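Eukaryotic translation initiation factor 4 gamma 5 (Trypanosoma cruzi, PDB 6OZU) probably acts as a scaffold in cap-dependent translation initiation, with an all-helical MIF4G domain of the kind that in eIF4G relatives binds the RNA helicase eIF4A. Local coordinates at residues 52-57 with 61-66; 12-17 with 24-29; 130-135 with 176-181; 45-50 with 88-93. All coordinates share one frame; numbering follows the deposited sequence.

In the fold
All four contacts lie within one all-helical MIF4G domain; the one farthest out carries a salt bridge, and the three buried ones differ in chemistry. Contacts 1 and 4 share helix 40-53: contact 4 joins it to helix 82-112 by buried aliphatic groups, while contact 1, at its C-terminal end, mixes a polar lysine-tyrosine bond with buried packing against residues 61-66. Contact 2, centred about 21 Å from the chain centre, is partly buried and carries the one salt bridge across any of these contacts. Contact 3 lies about 10 Å from that centre and packs a histidine ring on a helix backbone; its centre is about 28 Å from that of contact 2. Leu15 of 12-17 touches contacts 1 and 4.

Contact 1 of 4, residues 52-57 with 61-66; sequences NKSIQP and IFVPYY
Lys53 and Tyr66 meet at nearly a right angle, with Lys53 NZ donating a hydrogen bond to Tyr66 OH at 2.8 Å. Lys53 CG starts anti to the backbone N (chi1 -179°), and bends further along the chain bring the ammonium round to the phenol oxygen. The methylene takes part as well, since Lys53 CG lies 3.6 Å from Tyr66 CE2, an oblique approach to the ring. Next along the chain, Ser54 OG sits 3.5 Å from Tyr66 CD2, again obliquely; its hydrogen bond goes to Ile50 O, one helical turn back, which holds the hydroxyl beside the ring. Val63 touches Ser54 through both methyls, with Val63 CG2 3.5 Å from Ser54 O and Val63 CG1 4.1 Å from Ser54 CB. Within 61-66, Phe62 O lies 3.5 Å above the Tyr66 ring plane, over its centre. Asp59, in the connection, adds a weak hydrogen bond to Tyr66 OH and a weak, long ion pair with Lys53 NZ, while Phe138 and Leu141 of helix 118-144 pack on Ser54 and Val63. The type I turn from Lys53 to Gln56 begins the link between helices 40-53 and 63-76, a short inter-helix connection of the alpha-helical MIF4G fold.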
# COMPACT_ATOMS: atom_id res chain seq x y z
N ASN A 52 3.37 -3.42 -10.79
CA ASN A 52 3.71 -2.27 -11.65
C ASN A 52 2.46 -1.53 -12.13
O ASN A 52 2.40 -0.29 -12.06
CB ASN A 52 4.62 -2.68 -12.80
CG ASN A 52 6.05 -2.96 -12.41
OD1 ASN A 52 6.51 -2.63 -11.31
ND2 ASN A 52 6.80 -3.57 -13.33
N LYS A 53 1.43 -2.29 -12.57
CA LYS A 53 0.15 -1.75 -13.01
C LYS A 53 -0.55 -1.03 -11.83
O LYS A 53 -1.23 -0.03 -12.03
CB LYS A 53 -0.73 -2.88 -13.61
CG LYS A 53 -2.12 -2.49 -14.16
CD LYS A 53 -2.10 -1.67 -15.47
CE LYS A 53 -3.00 -2.23 -16.56
NZ LYS A 53 -4.44 -1.95 -16.32
N SER A 54 -0.33 -1.52 -10.60
CA SER A 54 -0.91 -0.95 -9.39
C SER A 54 -0.28 0.38 -8.92
O SER A 54 -0.91 1.09 -8.13
CB SER A 54 -0.89 -1.98 -8.27
OG SER A 54 -1.72 -3.08 -8.58
N ILE A 55 0.95 0.70 -9.37
CA ILE A 55 1.59 1.96 -8.95
C ILE A 55 1.57 3.02 -10.07
O ILE A 55 2.25 4.05 -9.97
CB ILE A 55 2.98 1.80 -8.31
CG1 ILE A 55 3.97 1.06 -9.22
CG2 ILE A 55 2.86 1.15 -6.95
CD1 ILE A 55 5.29 1.72 -9.27
N GLN A 56 0.76 2.75 -11.11
CA GLN A 56 0.53 3.68 -12.21
C GLN A 56 -0.54 4.66 -11.69
O GLN A 56 -1.56 4.21 -11.14
CB GLN A 56 0.05 2.94 -13.46
CG GLN A 56 1.14 2.17 -14.20
CD GLN A 56 2.23 3.07 -14.74
OE1 GLN A 56 3.21 3.41 -14.05
NE2 GLN A 56 2.09 3.47 -15.99
N PRO A 57 -0.29 6.01 -11.76
CA PRO A 57 -1.28 6.97 -11.19
C PRO A 57 -2.67 6.96 -11.86
O PRO A 57 -3.66 7.22 -11.17
CB PRO A 57 -0.56 8.32 -11.30
CG PRO A 57 0.41 8.14 -12.41
CD PRO A 57 0.88 6.71 -12.32
N ILE A 61 -8.46 3.92 -9.39
CA ILE A 61 -9.84 3.39 -9.35
C ILE A 61 -9.90 1.85 -9.45
O ILE A 61 -10.68 1.22 -8.73
CB ILE A 61 -10.78 4.06 -10.41
CG1 ILE A 61 -10.09 5.19 -11.23
CG2 ILE A 61 -12.07 4.55 -9.77
CD1 ILE A 61 -9.40 4.75 -12.55
N PHE A 62 -9.11 1.25 -10.40
CA PHE A 62 -9.04 -0.19 -10.65
C PHE A 62 -8.06 -0.93 -9.72
O PHE A 62 -8.08 -2.16 -9.69
CB PHE A 62 -8.65 -0.52 -12.11
CG PHE A 62 -9.02 0.44 -13.22
CD1 PHE A 62 -10.31 0.94 -13.33
CD2 PHE A 62 -8.10 0.75 -14.23
CE1 PHE A 62 -10.65 1.83 -14.36
CE2 PHE A 62 -8.45 1.62 -15.27
CZ PHE A 62 -9.72 2.16 -15.32
N VAL A 63 -7.21 -0.19 -8.98
CA VAL A 63 -6.21 -0.77 -8.09
C VAL A 63 -6.87 -1.69 -7.02
O VAL A 63 -6.34 -2.79 -6.83
CB VAL A 63 -5.22 0.27 -7.50
CG1 VAL A 63 -4.26 -0.37 -6.50
CG2 VAL A 63 -4.41 0.92 -8.62
N PRO A 64 -8.05 -1.37 -6.41
CA PRO A 64 -8.66 -2.33 -5.46
C PRO A 64 -9.01 -3.66 -6.12
O PRO A 64 -9.00 -4.69 -5.45
CB PRO A 64 -9.92 -1.62 -4.97
CG PRO A 64 -9.73 -0.19 -5.28
CD PRO A 64 -8.87 -0.14 -6.50
N TYR A 65 -9.30 -3.64 -7.45
CA TYR A 65 -9.64 -4.85 -8.20
C TYR A 65 -8.42 -5.71 -8.47
O TYR A 65 -8.55 -6.93 -8.44
CB TYR A 65 -10.40 -4.54 -9.51
CG TYR A 65 -11.68 -3.77 -9.27
CD1 TYR A 65 -12.80 -4.40 -8.75
CD2 TYR A 65 -11.75 -2.40 -9.51
CE1 TYR A 65 -13.97 -3.69 -8.49
CE2 TYR A 65 -12.91 -1.68 -9.25
CZ TYR A 65 -14.03 -2.33 -8.75
OH TYR A 65 -15.17 -1.63 -8.49
N TYR A 66 -7.24 -5.09 -8.73
CA TYR A 66 -5.96 -5.76 -8.97
C TYR A 66 -5.58 -6.49 -7.70
O TYR A 66 -5.19 -7.66 -7.74
CB TYR A 66 -4.84 -4.76 -9.30
CG TYR A 66 -5.07 -3.89 -10.51
CD1 TYR A 66 -5.85 -4.33 -11.58
CD2 TYR A 66 -4.48 -2.64 -10.61
CE1 TYR A 66 -6.05 -3.54 -12.70
CE2 TYR A 66 -4.72 -1.81 -11.71
CZ TYR A 66 -5.49 -2.28 -12.76
OH TYR A 66 -5.70 -1.48 -13.86

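Contact 2 of 4, residues 12-17 with 24-29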
# COMPACT_ATOMS: atom_id res chain seq x y z
N LEU A 12 -2.09 -9.67 -18.09
CA LEU A 12 -2.31 -8.31 -18.57
C LEU A 12 -3.74 -8.13 -19.09
O LEU A 12 -4.39 -7.14 -18.73
CB LEU A 12 -1.28 -7.91 -19.64
CG LEU A 12 0.08 -7.47 -19.11
CD1 LEU A 12 1.09 -7.46 -20.21
CD2 LEU A 12 0.00 -6.09 -18.44
N GLY A 13 -4.22 -9.11 -19.85
CA GLY A 13 -5.58 -9.17 -20.38
C GLY A 13 -6.61 -9.06 -19.27
O GLY A 13 -7.44 -8.16 -19.30
N ILE A 14 -6.50 -9.93 -18.24
CA ILE A 14 -7.38 -9.96 -17.06
C ILE A 14 -7.40 -8.60 -16.35
O ILE A 14 -8.48 -8.11 -16.03
CB ILE A 14 -7.00 -11.15 -16.12
CG1 ILE A 14 -7.25 -12.51 -16.82
CG2 ILE A 14 -7.73 -11.07 -14.76
CD1 ILE A 14 -6.48 -13.69 -16.26
N LEU A 15 -6.21 -7.99 -16.12
CA LEU A 15 -6.06 -6.68 -15.45
C LEU A 15 -6.73 -5.56 -16.25
O LEU A 15 -7.25 -4.60 -15.68
CB LEU A 15 -4.58 -6.35 -15.17
CG LEU A 15 -3.80 -7.27 -14.23
CD1 LEU A 15 -2.32 -7.06 -14.39
CD2 LEU A 15 -4.20 -7.08 -12.79
N GLY A 16 -6.72 -5.71 -17.57
CA GLY A 16 -7.37 -4.79 -18.48
C GLY A 16 -8.89 -4.84 -18.33
O GLY A 16 -9.49 -3.84 -17.92
N ARG A 17 -9.51 -6.02 -18.61
CA ARG A 17 -10.97 -6.20 -18.52
C ARG A 17 -11.57 -6.16 -17.10
O ARG A 17 -12.79 -6.12 -16.99
CB ARG A 17 -11.49 -7.46 -19.27
CG ARG A 17 -10.56 -8.64 -19.42
CD ARG A 17 -11.06 -9.64 -20.45
NE ARG A 17 -10.34 -10.92 -20.38
CZ ARG A 17 -9.43 -11.33 -21.27
NH1 ARG A 17 -8.83 -12.50 -21.11
NH2 ARG A 17 -9.13 -10.58 -22.32
N PRO A 24 -15.96 -11.34 -10.56
CA PRO A 24 -16.04 -12.81 -10.36
C PRO A 24 -15.60 -13.64 -11.57
O PRO A 24 -15.05 -14.73 -11.39
CB PRO A 24 -17.52 -13.04 -10.02
CG PRO A 24 -18.04 -11.71 -9.58
CD PRO A 24 -17.30 -10.73 -10.42
N LYS A 25 -15.83 -13.12 -12.80
CA LYS A 25 -15.42 -13.76 -14.05
C LYS A 25 -13.90 -13.66 -14.20
O LYS A 25 -13.27 -14.57 -14.73
CB LYS A 25 -16.13 -13.12 -15.27
CG LYS A 25 -15.92 -13.90 -16.57
CD LYS A 25 -16.61 -13.28 -17.78
CE LYS A 25 -16.42 -14.15 -19.01
NZ LYS A 25 -17.22 -13.68 -20.18
N MET A 26 -13.32 -12.56 -13.70
CA MET A 26 -11.89 -12.28 -13.75
C MET A 26 -11.11 -13.14 -12.75
O MET A 26 -10.02 -13.64 -13.07
CB MET A 26 -11.60 -10.77 -13.60
CG MET A 26 -12.10 -9.94 -14.79
SD MET A 26 -11.57 -10.56 -16.41
CE MET A 26 -13.11 -11.30 -17.02
N LYS A 27 -11.71 -13.36 -11.56
CA LYS A 27 -11.19 -14.23 -10.51
C LYS A 27 -11.14 -15.66 -11.02
O LYS A 27 -10.14 -16.35 -10.80
CB LYS A 27 -12.08 -14.15 -9.26
CG LYS A 27 -11.83 -12.92 -8.40
CD LYS A 27 -12.77 -12.91 -7.22
CE LYS A 27 -12.43 -11.80 -6.28
NZ LYS A 27 -13.60 -11.46 -5.43
N GLU A 28 -12.21 -16.12 -11.74
CA GLU A 28 -12.22 -17.48 -12.26
C GLU A 28 -11.30 -17.63 -13.48
O GLU A 28 -10.73 -18.71 -13.65
CB GLU A 28 -13.64 -18.05 -12.49
CG GLU A 28 -14.50 -17.35 -13.52
CD GLU A 28 -15.99 -17.62 -13.40
OE1 GLU A 28 -16.64 -17.84 -14.45
OE2 GLU A 28 -16.52 -17.60 -12.26
N GLU A 29 -11.11 -16.55 -14.29
CA GLU A 29 -10.17 -16.56 -15.42
C GLU A 29 -8.71 -16.71 -14.93
O GLU A 29 -7.91 -17.38 -15.58
CB GLU A 29 -10.31 -15.30 -16.28
CG GLU A 29 -11.35 -15.41 -17.37
CD GLU A 29 -11.17 -14.47 -18.54
OE1 GLU A 29 -12.18 -13.92 -19.02
OE2 GLU A 29 -10.01 -14.30 -19.00
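The guanidinium of Arg17 meets Glu29 OE2 at its edge and in its plane, while Gly13 C of its own helix lies 4.1 Å above one face, over the centre. Arg17 NH1 donates to Glu29 OE2 at 3.0 Å with an N-H...O angle of 163°, and the acceptor is close to the guanidinium plane. The carboxylate uses its syn lone pair, though the two flat groups are turned 40° against each other. Met26 SD also lies near the guanidinium plane, at its edge, but its closer contact is with the aliphatic part of the arginine: Arg17 CG comes within 3.7 Å of Met26 SD as the two side chains cross at about a right angle. Bends at chi2 and chi3 fold the methionine into that position. Alongside the ion pair, Ile14 slides past both Met26 and Glu29 in the opposite direction, with Ile14 CG2 4.1 Å from Met26 CB and Ile14 CG1 3.9 Å from Glu29 OE2. The segments run antiparallel (173°), their axes 10.0 Å apart, as in a helical hairpin. Leu69 of helix 63-76 touches Ile14, and Val18 of the connecting loop touches Met26. The chemistry is therefore graded: Ile14 and Met26 form a buried apolar base, and a salt bridge made through one N-H...O bond lies toward the solvent side, where Arg17 is exposed, Glu29 partly so, and water would probably moderate its strength.

Contact 3 of 4, residues 130-135 with 176-181; sequences GKQKAN and LIHFMN. With SO4 (sulfate ion), chain I.
The His178 ring is directed at the backbone turn formed by Gln132 and Lys133, approaching both obliquely. His178 CE1 lies 3.6 Å from Lys133 N and His178 NE2 3.7 Å from Gln132 CB, so the imidazole packs on main-chain and beta-carbon atoms. With CG anti to the carbonyl carbon (chi1 -60°), the histidine reaches across to helix 118-144 near the closest backbone pair, Lys133 and His178, whose CA atoms are 6.1 Å apart. Gln132 crosses the histidine at about a right angle, its amide plane turned 79° from the ring, and a bend at chi2 carries the amide away to Ala102 O of helix 82-112, to which NE2 donates a hydrogen bond. This is helix-to-helix packing between 118-144 and 173-186 in the stacked helical array of the MIF4G domain; Trp159 of helix 150-162 also touches Gln132. Lys133 sets its CB 3.9 Å from His178 CE1, then its chain leads outward, away from the histidine helix. At its end, Lys133 NZ donates to O3 of a sulfate, probably from the crystallisation liquor, at 2.8 Å, and weakly to O1 of the same ion.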
# COMPACT_ATOMS: atom_id res chain seq x y z
N GLY A 130 2.62 13.69 -7.01
CA GLY A 130 1.70 13.09 -7.97
C GLY A 130 2.05 11.66 -8.35
O GLY A 130 1.18 10.85 -8.70
N LYS A 131 3.36 11.36 -8.26
CA LYS A 131 3.92 10.03 -8.51
C LYS A 131 3.94 9.23 -7.21
O LYS A 131 3.56 8.06 -7.22
CB LYS A 131 5.34 10.15 -9.13
CG LYS A 131 5.32 10.72 -10.58
CD LYS A 131 6.73 10.96 -11.17
CE LYS A 131 6.93 12.37 -11.72
NZ LYS A 131 6.50 12.52 -13.15
N GLN A 132 4.32 9.87 -6.09
CA GLN A 132 4.37 9.24 -4.78
C GLN A 132 3.00 8.80 -4.25
O GLN A 132 2.94 7.77 -3.58
CB GLN A 132 5.11 10.13 -3.77
CG GLN A 132 5.63 9.38 -2.52
CD GLN A 132 6.76 8.39 -2.79
OE1 GLN A 132 6.64 7.45 -3.58
NE2 GLN A 132 7.89 8.57 -2.12
N LYS A 133 1.90 9.55 -4.56
CA LYS A 133 0.55 9.19 -4.10
C LYS A 133 0.10 7.79 -4.58
O LYS A 133 -0.54 7.08 -3.81
CB LYS A 133 -0.51 10.26 -4.41
CG LYS A 133 -0.75 10.55 -5.89
CD LYS A 133 -2.18 10.94 -6.19
CE LYS A 133 -2.42 10.81 -7.68
NZ LYS A 133 -3.67 11.50 -8.07
N ALA A 134 0.50 7.39 -5.82
CA ALA A 134 0.24 6.06 -6.42
C ALA A 134 0.80 4.94 -5.56
O ALA A 134 0.15 3.90 -5.44
CB ALA A 134 0.85 5.99 -7.80
N ASN A 135 1.97 5.16 -4.90
CA ASN A 135 2.62 4.18 -4.02
C ASN A 135 1.88 4.03 -2.71
O ASN A 135 1.59 2.91 -2.27
CB ASN A 135 4.08 4.56 -3.74
CG ASN A 135 5.01 4.25 -4.87
OD1 ASN A 135 5.66 5.14 -5.43
ND2 ASN A 135 5.11 3.00 -5.24
N LEU A 176 2.31 14.85 4.80
CA LEU A 176 1.11 14.90 5.61
C LEU A 176 -0.12 14.53 4.79
O LEU A 176 -0.99 13.83 5.32
CB LEU A 176 0.91 16.30 6.19
CG LEU A 176 1.53 16.57 7.55
CD1 LEU A 176 1.73 18.06 7.77
CD2 LEU A 176 0.68 16.00 8.64
N ILE A 177 -0.20 14.99 3.50
CA ILE A 177 -1.32 14.70 2.58
C ILE A 177 -1.36 13.21 2.24
O ILE A 177 -2.43 12.61 2.34
CB ILE A 177 -1.35 15.62 1.34
CG1 ILE A 177 -1.20 17.11 1.74
CG2 ILE A 177 -2.66 15.41 0.55
CD1 ILE A 177 -0.75 18.05 0.66
N HIS A 178 -0.20 12.58 1.93
CA HIS A 178 -0.13 11.11 1.69
C HIS A 178 -0.66 10.32 2.89
O HIS A 178 -1.43 9.38 2.70
CB HIS A 178 1.29 10.64 1.29
CG HIS A 178 1.85 11.28 0.05
ND1 HIS A 178 1.06 11.53 -1.07
CD2 HIS A 178 3.10 11.71 -0.21
CE1 HIS A 178 1.87 12.08 -1.96
NE2 HIS A 178 3.10 12.22 -1.48
N PHE A 179 -0.31 10.78 4.11
CA PHE A 179 -0.77 10.19 5.36
C PHE A 179 -2.27 10.33 5.58
O PHE A 179 -2.85 9.39 6.11
CB PHE A 179 0.00 10.76 6.56
CG PHE A 179 -0.41 10.18 7.89
CD1 PHE A 179 -0.03 8.90 8.26
CD2 PHE A 179 -1.22 10.90 8.75
CE1 PHE A 179 -0.43 8.35 9.48
CE2 PHE A 179 -1.62 10.35 9.98
CZ PHE A 179 -1.21 9.09 10.34
N MET A 180 -2.90 11.50 5.24
CA MET A 180 -4.34 11.68 5.46
C MET A 180 -5.12 10.75 4.56
O MET A 180 -6.19 10.26 4.92
CB MET A 180 -4.86 13.11 5.17
CG MET A 180 -4.00 14.23 5.64
SD MET A 180 -4.69 15.87 5.29
CE MET A 180 -5.56 15.55 3.81
N ASN A 181 -4.60 10.55 3.38
CA ASN A 181 -5.27 9.72 2.41
C ASN A 181 -5.13 8.25 2.79
O ASN A 181 -6.14 7.54 2.78
CB ASN A 181 -4.82 10.09 1.01
CG ASN A 181 -5.45 11.42 0.61
OD1 ASN A 181 -6.67 11.53 0.46
ND2 ASN A 181 -4.65 12.48 0.50
S SO4 I . -5.10 10.29 -10.79
O1 SO4 I . -4.77 9.37 -9.71
O2 SO4 I . -5.10 9.58 -12.07
O3 SO4 I . -4.11 11.37 -10.83
O4 SO4 I . -6.44 10.86 -10.58

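Contact 4 of 4, residues 45-50 with 88-93; sequences DVIQVI and RNAIIR
Helix 40-53 and the long helix 82-112 of the MIF4G helical array pack here through Ile47 against Ala90 and Ile91, all three buried. Ile47 is the one residue of 45-50 that makes the contact, and its two branches divide the work. Ile47 CG2 stands anti to the backbone N and meets Ile91 CG1 at 3.9 Å, the two side chains crossing at about a right angle. Ile47 CG2 is also 3.9 Å from Ala90 O, so it rests on the helix backbone as well as on a side chain. The other branch, Ile47 CG1, lies beside the backbone N (chi1 -56°) and faces Ala90 CB at 4.2 Å. The nearest backbone approach is between the CA atoms of Ile47 and Ile91, 6.6 Å apart, and the small side chain of Ala90 is consistent with it. Further outward, Ile87 and Gln94 of helix 82-112 also touch Ile47, extending its footing beyond Ala90 and Ile91. Ile91 in turn touches Val70 and Ile74 of helix 63-76 and Phe51 of helix 40-53, placing it where three helices meet. No hydrogen bond or ion pair crosses between 45-50 and 88-93; aliphatic surfaces do the joining, and the 126 Å² buried is modest. Such a contact has no directional bond of its own, and its hold comes from dispersion and the removal of methyl and methylene groups from water.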
# COMPACT_ATOMS: atom_id res chain seq x y z
N ASP A 45 7.03 -12.96 -12.33
CA ASP A 45 6.62 -12.03 -13.39
C ASP A 45 5.16 -11.62 -13.21
O ASP A 45 4.87 -10.44 -13.34
CB ASP A 45 6.84 -12.66 -14.76
CG ASP A 45 6.51 -11.74 -15.90
OD1 ASP A 45 7.35 -10.89 -16.25
OD2 ASP A 45 5.40 -11.87 -16.45
N VAL A 46 4.26 -12.57 -12.87
CA VAL A 46 2.84 -12.31 -12.63
C VAL A 46 2.68 -11.29 -11.50
O VAL A 46 1.89 -10.35 -11.62
CB VAL A 46 2.03 -13.61 -12.35
CG1 VAL A 46 0.60 -13.31 -11.89
CG2 VAL A 46 2.02 -14.53 -13.57
N ILE A 47 3.44 -11.48 -10.40
CA ILE A 47 3.39 -10.61 -9.23
C ILE A 47 3.97 -9.23 -9.59
O ILE A 47 3.34 -8.23 -9.25
CB ILE A 47 4.00 -11.28 -7.96
CG1 ILE A 47 3.31 -12.63 -7.65
CG2 ILE A 47 3.99 -10.36 -6.73
CD1 ILE A 47 1.77 -12.63 -7.53
N GLN A 48 5.10 -9.20 -10.35
CA GLN A 48 5.77 -7.98 -10.81
C GLN A 48 4.82 -7.15 -11.70
O GLN A 48 4.72 -5.94 -11.52
CB GLN A 48 7.08 -8.34 -11.56
CG GLN A 48 7.91 -7.14 -12.06
CD GLN A 48 9.12 -6.81 -11.21
OE1 GLN A 48 9.94 -7.68 -10.87
NE2 GLN A 48 9.27 -5.54 -10.85
N VAL A 49 4.10 -7.81 -12.63
CA VAL A 49 3.14 -7.20 -13.55
C VAL A 49 2.01 -6.49 -12.80
O VAL A 49 1.75 -5.31 -13.06
CB VAL A 49 2.63 -8.23 -14.61
CG1 VAL A 49 1.32 -7.79 -15.27
CG2 VAL A 49 3.69 -8.48 -15.66
N ILE A 50 1.36 -7.20 -11.87
CA ILE A 50 0.26 -6.64 -11.08
C ILE A 50 0.76 -5.45 -10.23
O ILE A 50 0.11 -4.40 -10.21
CB ILE A 50 -0.46 -7.74 -10.24
CG1 ILE A 50 -0.98 -8.90 -11.15
CG2 ILE A 50 -1.59 -7.14 -9.38
CD1 ILE A 50 -1.36 -10.18 -10.46
N ARG A 88 3.47 -16.11 -2.06
CA ARG A 88 3.52 -15.35 -0.81
C ARG A 88 4.88 -14.69 -0.55
O ARG A 88 4.93 -13.53 -0.13
CB ARG A 88 3.08 -16.23 0.36
CG ARG A 88 1.57 -16.40 0.40
CD ARG A 88 1.16 -17.58 1.24
NE ARG A 88 -0.28 -17.65 1.39
CZ ARG A 88 -1.10 -18.27 0.55
NH1 ARG A 88 -0.63 -18.87 -0.53
NH2 ARG A 88 -2.41 -18.28 0.79
N ASN A 89 5.97 -15.39 -0.85
CA ASN A 89 7.32 -14.85 -0.71
C ASN A 89 7.64 -13.88 -1.83
O ASN A 89 8.46 -12.98 -1.62
CB ASN A 89 8.34 -15.98 -0.59
CG ASN A 89 8.23 -16.71 0.72
OD1 ASN A 89 8.38 -16.14 1.81
ND2 ASN A 89 7.93 -17.99 0.64
N ALA A 90 6.98 -14.02 -3.01
CA ALA A 90 7.16 -13.11 -4.13
C ALA A 90 6.44 -11.78 -3.84
O ALA A 90 6.98 -10.73 -4.18
CB ALA A 90 6.65 -13.73 -5.42
N ILE A 91 5.25 -11.82 -3.15
CA ILE A 91 4.51 -10.62 -2.69
C ILE A 91 5.37 -9.88 -1.64
O ILE A 91 5.54 -8.68 -1.78
CB ILE A 91 3.06 -10.92 -2.22
CG1 ILE A 91 2.19 -11.42 -3.39
CG2 ILE A 91 2.41 -9.68 -1.60
CD1 ILE A 91 1.04 -12.36 -2.97
N ILE A 92 5.99 -10.60 -0.68
CA ILE A 92 6.90 -10.02 0.33
C ILE A 92 8.05 -9.27 -0.34
O ILE A 92 8.24 -8.08 -0.06
CB ILE A 92 7.41 -11.09 1.35
CG1 ILE A 92 6.28 -11.55 2.29
CG2 ILE A 92 8.63 -10.59 2.14
CD1 ILE A 92 6.54 -12.88 3.03
N ARG A 93 8.77 -9.93 -1.25
CA ARG A 93 9.89 -9.37 -2.01
C ARG A 93 9.47 -8.18 -2.88
O ARG A 93 10.18 -7.17 -2.91
CB ARG A 93 10.59 -10.46 -2.87
CG ARG A 93 11.45 -11.41 -2.06
CD ARG A 93 12.28 -12.38 -2.92
NE ARG A 93 11.80 -13.76 -2.81
CZ ARG A 93 11.09 -14.39 -3.75
NH1 ARG A 93 10.82 -13.79 -4.91
NH2 ARG A 93 10.66 -15.63 -3.55